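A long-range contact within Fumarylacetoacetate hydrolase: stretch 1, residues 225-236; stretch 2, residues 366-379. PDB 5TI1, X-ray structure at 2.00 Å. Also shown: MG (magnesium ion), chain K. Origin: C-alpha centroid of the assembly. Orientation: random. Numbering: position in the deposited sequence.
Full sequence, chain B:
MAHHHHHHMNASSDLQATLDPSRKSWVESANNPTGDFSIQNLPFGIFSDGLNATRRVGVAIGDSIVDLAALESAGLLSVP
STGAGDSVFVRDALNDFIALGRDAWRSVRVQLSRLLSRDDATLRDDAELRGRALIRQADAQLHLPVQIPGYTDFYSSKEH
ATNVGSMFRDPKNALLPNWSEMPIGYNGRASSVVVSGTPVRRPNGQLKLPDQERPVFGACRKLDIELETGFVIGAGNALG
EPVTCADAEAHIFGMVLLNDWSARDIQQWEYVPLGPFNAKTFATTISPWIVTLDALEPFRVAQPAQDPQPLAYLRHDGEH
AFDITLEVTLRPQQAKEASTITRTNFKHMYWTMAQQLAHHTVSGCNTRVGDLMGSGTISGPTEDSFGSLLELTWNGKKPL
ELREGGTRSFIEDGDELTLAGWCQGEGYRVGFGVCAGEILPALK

Stretch 1 225-236: IELETGFVIGAG
Stretch 2 (366-379) NTRVGDLMGSGTIS

Residues 227-233 form a strand that runs antiparallel to the short strand 372-374, their axes 153° apart and 4.5 Å at closest approach. F231 and M373 are the hydrogen-bonded pair: F231 N gives to M373 O at 3.0 Å, and M373 N to F231 O at 2.9 Å. G230 faces G374 and V232 faces L372 in non-hydrogen-bonded pairs, with CA-CA distances of 4.2 and 4.8 Å. The ladder continues from I233 N to D371 O (3.0 Å), and from S375 N to T229 O (2.8 Å).

Two glycines make the hollow on the face shared with V232 and L372. L372 (chi1 179°, t; chi2 67°, p) lays CD1 4.0 Å from G230 CA; a CB on G230 would come within 2.8 Å of that methyl. G374 leaves similar room, since a CB there would lie 2.8 Å from E228 OE2. V232 (t) fills in beside the leucine, its CG2 4.1 Å from L372 CD1.

The other face carries F231 and M373. F231 (chi1 62°, p; chi2 96°) brings its ring over the partner strand, and M373 CB sits 3.5 Å from the ring centroid, only 18° off the normal, in a CH-pi contact. M373 (chi1 m, chi2 -139°, chi3 t) is long and flexible enough to continue to I233, with CE 3.7 Å from I233 CG1; its SD lies obliquely to the ring, 4.6 Å from the centroid.

At one end, a type II turn from R368 to D371 meets I233. D371 N bonds R368 O at 3.0 Å, and R368 N bonds D371 OD2 at 2.8 Å, so the aspartate braces the turn. G370, at phi/psi 93/-11, suits a position where a CB would jam against the preceding carbonyl; its N reaches I233 O at 3.0 Å. I233 (m, m) points toward this loop, its CB 3.3 Å from R368 O. G236 CA passes 3.2 Å from T367 O, where a CB would clash.

At the other end the backbone bends at S375 and G376, whose phi/psi of 88/157 also calls for glycine. S375 (p) turns OG to accept from T229 N at 3.1 Å. E228 (chi1 m, chi2 t) uses OE2 to accept from G376 N at 2.9 Å, while OE1 binds MG at 2.2 Å; E226 OE2 binds the same ion at 2.2 Å. I378 N closes the contact on L227 O at 2.7 Å, and I378 CD1 packs 3.7 Å from T229 CG2.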

# COMPACT_ATOMS: atom_id res chain seq x y z
N ILE B 225 -10.80 17.00 -7.56
CA ILE B 225 -11.38 15.71 -7.23
C ILE B 225 -11.01 14.71 -8.30
O ILE B 225 -10.55 15.08 -9.39
CB ILE B 225 -12.92 15.77 -7.12
CG1 ILE B 225 -13.52 15.89 -8.53
CG2 ILE B 225 -13.36 16.90 -6.21
CD1 ILE B 225 -15.01 15.86 -8.57
N GLU B 226 -11.23 13.43 -8.02
CA GLU B 226 -11.36 12.41 -9.06
C GLU B 226 -12.53 11.54 -8.66
O GLU B 226 -12.46 10.80 -7.67
CB GLU B 226 -10.08 11.59 -9.22
CG GLU B 226 -8.90 12.43 -9.71
CD GLU B 226 -7.87 11.63 -10.49
OE1 GLU B 226 -7.23 12.21 -11.39
OE2 GLU B 226 -7.71 10.44 -10.19
N LEU B 227 -13.64 11.69 -9.40
CA LEU B 227 -14.84 10.90 -9.17
C LEU B 227 -14.57 9.46 -9.59
O LEU B 227 -14.25 9.20 -10.75
CB LEU B 227 -16.02 11.47 -9.95
CG LEU B 227 -17.19 10.49 -10.14
CD1 LEU B 227 -17.90 10.26 -8.82
CD2 LEU B 227 -18.17 11.05 -11.16
N GLU B 228 -14.69 8.53 -8.64
CA GLU B 228 -14.41 7.13 -8.89
C GLU B 228 -15.33 6.26 -8.04
O GLU B 228 -15.99 6.72 -7.12
CB GLU B 228 -12.96 6.77 -8.55
CG GLU B 228 -11.91 7.67 -9.19
CD GLU B 228 -10.52 7.14 -9.00
OE1 GLU B 228 -9.56 7.92 -9.12
OE2 GLU B 228 -10.39 5.93 -8.73
N THR B 229 -15.34 4.97 -8.36
CA THR B 229 -15.80 3.96 -7.42
C THR B 229 -14.62 3.12 -6.95
O THR B 229 -13.59 3.01 -7.63
CB THR B 229 -16.84 3.03 -8.05
OG1 THR B 229 -16.19 2.25 -9.05
CG2 THR B 229 -17.99 3.84 -8.70
N GLY B 230 -14.77 2.52 -5.78
CA GLY B 230 -13.78 1.55 -5.35
C GLY B 230 -14.46 0.24 -5.03
O GLY B 230 -15.51 0.23 -4.37
N PHE B 231 -13.92 -0.88 -5.51
CA PHE B 231 -14.46 -2.15 -5.07
C PHE B 231 -13.52 -2.79 -4.06
O PHE B 231 -12.32 -2.50 -4.02
CB PHE B 231 -14.74 -3.10 -6.25
CG PHE B 231 -13.54 -3.50 -7.08
CD1 PHE B 231 -12.85 -4.68 -6.83
CD2 PHE B 231 -13.16 -2.74 -8.19
CE1 PHE B 231 -11.80 -5.09 -7.65
CE2 PHE B 231 -12.10 -3.15 -9.00
CZ PHE B 231 -11.42 -4.33 -8.73
N VAL B 232 -14.10 -3.62 -3.19
CA VAL B 232 -13.42 -4.15 -2.02
C VAL B 232 -13.28 -5.66 -2.19
O VAL B 232 -14.26 -6.34 -2.52
CB VAL B 232 -14.19 -3.77 -0.74
CG1 VAL B 232 -13.66 -4.53 0.46
CG2 VAL B 232 -14.11 -2.24 -0.49
N ILE B 233 -12.06 -6.17 -2.00
CA ILE B 233 -11.78 -7.59 -2.19
C ILE B 233 -12.44 -8.39 -1.08
O ILE B 233 -12.26 -8.10 0.11
CB ILE B 233 -10.26 -7.84 -2.22
CG1 ILE B 233 -9.64 -7.23 -3.47
CG2 ILE B 233 -9.96 -9.35 -2.21
CD1 ILE B 233 -10.23 -7.79 -4.78
N GLY B 234 -13.18 -9.43 -1.46
CA GLY B 234 -13.81 -10.31 -0.50
C GLY B 234 -13.10 -11.64 -0.34
O GLY B 234 -13.23 -12.31 0.69
N ALA B 235 -12.35 -12.03 -1.36
CA ALA B 235 -11.54 -13.24 -1.32
C ALA B 235 -10.22 -12.93 -2.02
O ALA B 235 -10.22 -12.40 -3.13
CB ALA B 235 -12.25 -14.43 -1.98
N GLY B 236 -9.11 -13.26 -1.36
CA GLY B 236 -7.81 -12.91 -1.88
C GLY B 236 -7.33 -13.94 -2.87
O GLY B 236 -8.06 -14.83 -3.31
N ASN B 366 -0.43 -10.74 -5.21
CA ASN B 366 -1.47 -11.29 -4.37
C ASN B 366 -2.42 -10.17 -3.93
O ASN B 366 -2.08 -8.99 -3.96
CB ASN B 366 -0.88 -12.00 -3.15
CG ASN B 366 0.01 -11.10 -2.32
OD1 ASN B 366 0.61 -10.14 -2.81
ND2 ASN B 366 0.12 -11.43 -1.03
N THR B 367 -3.64 -10.56 -3.57
CA THR B 367 -4.59 -9.62 -3.00
C THR B 367 -5.12 -10.20 -1.70
O THR B 367 -5.01 -11.40 -1.43
CB THR B 367 -5.77 -9.31 -3.94
OG1 THR B 367 -6.57 -10.48 -4.09
CG2 THR B 367 -5.28 -8.85 -5.31
N ARG B 368 -5.71 -9.32 -0.89
CA ARG B 368 -6.15 -9.63 0.45
C ARG B 368 -7.53 -9.04 0.69
O ARG B 368 -7.88 -8.00 0.12
CB ARG B 368 -5.15 -9.08 1.49
CG ARG B 368 -3.79 -9.74 1.43
CD ARG B 368 -2.83 -9.21 2.48
NE ARG B 368 -2.34 -7.89 2.10
CZ ARG B 368 -1.44 -7.19 2.79
NH1 ARG B 368 -0.93 -7.67 3.92
NH2 ARG B 368 -1.06 -5.99 2.36
N VAL B 369 -8.28 -9.69 1.57
CA VAL B 369 -9.59 -9.21 2.00
C VAL B 369 -9.46 -7.78 2.49
O VAL B 369 -8.57 -7.46 3.29
CB VAL B 369 -10.16 -10.13 3.09
CG1 VAL B 369 -11.36 -9.50 3.77
CG2 VAL B 369 -10.52 -11.51 2.50
N GLY B 370 -10.35 -6.90 2.02
CA GLY B 370 -10.32 -5.49 2.40
C GLY B 370 -9.53 -4.59 1.47
O GLY B 370 -9.59 -3.36 1.63
N ASP B 371 -8.75 -5.15 0.54
CA ASP B 371 -8.09 -4.34 -0.48
C ASP B 371 -9.12 -3.47 -1.21
O ASP B 371 -10.27 -3.86 -1.42
CB ASP B 371 -7.37 -5.22 -1.50
CG ASP B 371 -6.00 -5.72 -1.01
OD1 ASP B 371 -5.47 -5.25 0.02
OD2 ASP B 371 -5.45 -6.61 -1.69
N LEU B 372 -8.68 -2.29 -1.62
CA LEU B 372 -9.52 -1.29 -2.26
C LEU B 372 -8.99 -1.02 -3.66
O LEU B 372 -7.79 -0.75 -3.83
CB LEU B 372 -9.54 0.01 -1.45
CG LEU B 372 -10.36 1.19 -1.98
CD1 LEU B 372 -11.84 0.86 -1.94
CD2 LEU B 372 -10.04 2.43 -1.15
N MET B 373 -9.86 -1.08 -4.65
CA MET B 373 -9.45 -0.94 -6.04
C MET B 373 -10.25 0.19 -6.68
O MET B 373 -11.46 0.05 -6.90
CB MET B 373 -9.60 -2.28 -6.78
CG MET B 373 -8.91 -3.39 -6.00
SD MET B 373 -8.02 -4.57 -7.00
CE MET B 373 -7.23 -5.56 -5.74
N GLY B 374 -9.58 1.31 -6.93
CA GLY B 374 -10.26 2.46 -7.49
C GLY B 374 -10.39 2.34 -9.00
O GLY B 374 -9.47 1.91 -9.69
N SER B 375 -11.55 2.75 -9.52
CA SER B 375 -11.84 2.56 -10.93
C SER B 375 -10.96 3.43 -11.83
O SER B 375 -10.76 3.09 -13.00
CB SER B 375 -13.31 2.87 -11.21
OG SER B 375 -13.61 4.21 -10.86
N GLY B 376 -10.41 4.51 -11.29
CA GLY B 376 -10.00 5.63 -12.11
C GLY B 376 -11.15 6.60 -12.31
O GLY B 376 -12.32 6.26 -12.18
N THR B 377 -10.79 7.86 -12.61
CA THR B 377 -11.78 8.92 -12.81
C THR B 377 -12.83 8.52 -13.83
O THR B 377 -12.51 8.18 -14.96
CB THR B 377 -11.10 10.21 -13.29
OG1 THR B 377 -10.10 10.61 -12.35
CG2 THR B 377 -12.14 11.33 -13.42
N ILE B 378 -14.09 8.58 -13.42
CA ILE B 378 -15.21 8.17 -14.26
C ILE B 378 -15.72 9.39 -15.03
O ILE B 378 -16.28 10.32 -14.44
CB ILE B 378 -16.33 7.54 -13.42
CG1 ILE B 378 -15.76 6.37 -12.61
CG2 ILE B 378 -17.48 7.09 -14.32
CD1 ILE B 378 -16.63 5.93 -11.47
N SER B 379 -15.53 9.39 -16.34
CA SER B 379 -15.99 10.48 -17.19
C SER B 379 -16.88 9.93 -18.29
O SER B 379 -16.58 8.89 -18.89
CB SER B 379 -14.81 11.24 -17.79
OG SER B 379 -14.20 12.05 -16.80
MG MG K . -7.42 8.41 -9.46
O HOH W 1 -14.17 0.27 -8.98